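Local coordinates for DPS family dna-binding stress response protein (Thermosynechococcus elongatus, PDB 2C41) that binds and oxidises iron as an antioxidant Dps protein of the ferritin-like family, and probably also binds DNA, at the interface of chains A and B. Coordinates in Å, arbitrary orientation; residue numbers count along the deposited sequence, not the author numbering. Chains: chain A/B, DPS family dna-binding stress response protein.

The interface of chains A and B. Residues chain A 37-39; chain B 148, 151-152, 154.
A:Tyr37 and B:Asp154 meet with similar first torsions: in each, CG lies between the backbone N and the carbonyl carbon (chi1 60° and 63°). On the tyrosine this sets the phenol alongside the partner's C-terminal segment. On the aspartate it turns the carboxylate toward CA of A:Gly38 and the ring of A:Pro39.

The ring is held along its CD1/CE1 edge and on one face. B:Asp154 lies to that face, its CA just beyond the rim 3.5 Å from A:Tyr37 CE1 and its CB set further in toward the ring. At the neighbouring edge the backbone carbonyl of B:Lys152 points in, its O 3.4 Å from CE1 of the same ring. The methyl of B:Ala151 adds apolar contact at that edge, its CB 3.9 Å from A:Tyr37 CD1. At the root of the tyrosine, the carboxylate oxygen OE2 of B:Glu148 comes up beside the backbone, 3.5 Å from A:Tyr37 CA, on a side chain bent at chi2.

A direct hydrogen bond runs between backbones: A:Gly38 N donates to B:Glu148 O at 2.8 Å. The N-H arrives from above the carbonyl plane, 40° out of it, rather than along a lone pair. Because that carbonyl lies in the last turn of a helix, the bond supplies a donor from the other subunit near the helix end.

Water then extends the polar contact: water 1 lies 2.7 Å from A:Tyr37 O and 2.8 Å from B:Asp154 OD2. The same carboxylate oxygen rests against the proline ring, with OD2 3.3 Å from A:Pro39 CD. The patch thus illustrates how a short turn can combine ring packing, a backbone bond and a bridging water.

In the fold, A:Tyr37 to A:Pro39 lie in the short connection between helices 7-35 and 41-68. They meet the end of helix 126-149 and the start of the C-terminal tail of chain B, one small part of a contact between neighbours in the Dps dodecamer.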
loop_
_atom_site.group_PDB
_atom_site.type_symbol
_atom_site.label_atom_id
_atom_site.label_comp_id
_atom_site.label_asym_id
_atom_site.label_seq_id
_atom_site.Cartn_x
_atom_site.Cartn_y
_atom_site.Cartn_z
ATOM N N TYR A 37 4.766 17.794 -29.463
ATOM C CA TYR A 37 5.006 19.210 -29.225
ATOM C C TYR A 37 3.701 19.974 -29.388
ATOM O O TYR A 37 2.712 19.421 -29.876
ATOM C CB TYR A 37 6.066 19.739 -30.202
ATOM C CG TYR A 37 5.681 19.611 -31.664
ATOM C CD1 TYR A 37 5.106 20.689 -32.347
ATOM C CD2 TYR A 37 5.891 18.422 -32.362
ATOM C CE1 TYR A 37 4.735 20.584 -33.686
ATOM C CE2 TYR A 37 5.523 18.302 -33.706
ATOM C CZ TYR A 37 4.953 19.385 -34.359
ATOM O OH TYR A 37 4.593 19.283 -35.680
ATOM N N GLY A 38 3.707 21.243 -28.989
ATOM C CA GLY A 38 2.539 22.102 -29.154
ATOM C C GLY A 38 1.713 22.171 -27.881
ATOM O O GLY A 38 2.073 21.553 -26.872
ATOM N N PRO A 39 0.601 22.931 -27.918
ATOM C CA PRO A 39 -0.226 23.177 -26.726
ATOM C C PRO A 39 -0.889 21.941 -26.104
ATOM O O PRO A 39 -1.436 22.043 -25.001
ATOM C CB PRO A 39 -1.295 24.159 -27.226
ATOM C CG PRO A 39 -0.750 24.730 -28.501
ATOM C CD PRO A 39 0.092 23.647 -29.101
ATOM N N GLU B 148 7.650 23.250 -24.957
ATOM C CA GLU B 148 6.833 22.468 -25.882
ATOM C C GLU B 148 5.435 23.067 -26.099
ATOM O O GLU B 148 4.932 23.077 -27.219
ATOM C CB GLU B 148 6.747 21.003 -25.434
ATOM C CG GLU B 148 8.094 20.250 -25.487
ATOM C CD GLU B 148 8.781 20.360 -26.845
ATOM O OE1 GLU B 148 10.033 20.514 -26.897
ATOM O OE2 GLU B 148 8.063 20.310 -27.868
ATOM N N ALA B 151 5.428 25.658 -28.874
ATOM C CA ALA B 151 5.694 25.222 -30.243
ATOM C C ALA B 151 4.420 25.262 -31.070
ATOM O O ALA B 151 3.320 25.083 -30.532
ATOM C CB ALA B 151 6.299 23.817 -30.257
ATOM N N LYS B 152 4.564 25.507 -32.369
ATOM C CA LYS B 152 3.408 25.497 -33.273
ATOM C C LYS B 152 3.558 24.492 -34.404
ATOM O O LYS B 152 4.591 23.830 -34.523
ATOM C CB LYS B 152 3.076 26.899 -33.805
ATOM C CG LYS B 152 4.233 27.866 -33.908
ATOM C CD LYS B 152 3.977 29.123 -33.071
ATOM C CE LYS B 152 2.517 29.534 -33.089
ATOM N NZ LYS B 152 2.195 30.497 -32.004
ATOM N N ASP B 154 1.657 21.718 -34.900
ATOM C CA ASP B 154 1.372 20.328 -34.527
ATOM C C ASP B 154 0.369 19.633 -35.464
ATOM O O ASP B 154 0.296 18.401 -35.497
ATOM C CB ASP B 154 0.987 20.206 -33.038
ATOM C CG ASP B 154 -0.291 20.948 -32.685
ATOM O OD1 ASP B 154 -1.268 20.897 -33.457
ATOM O OD2 ASP B 154 -0.327 21.575 -31.610
HETATM O O HOH W 1 0.084 19.921 -29.416
#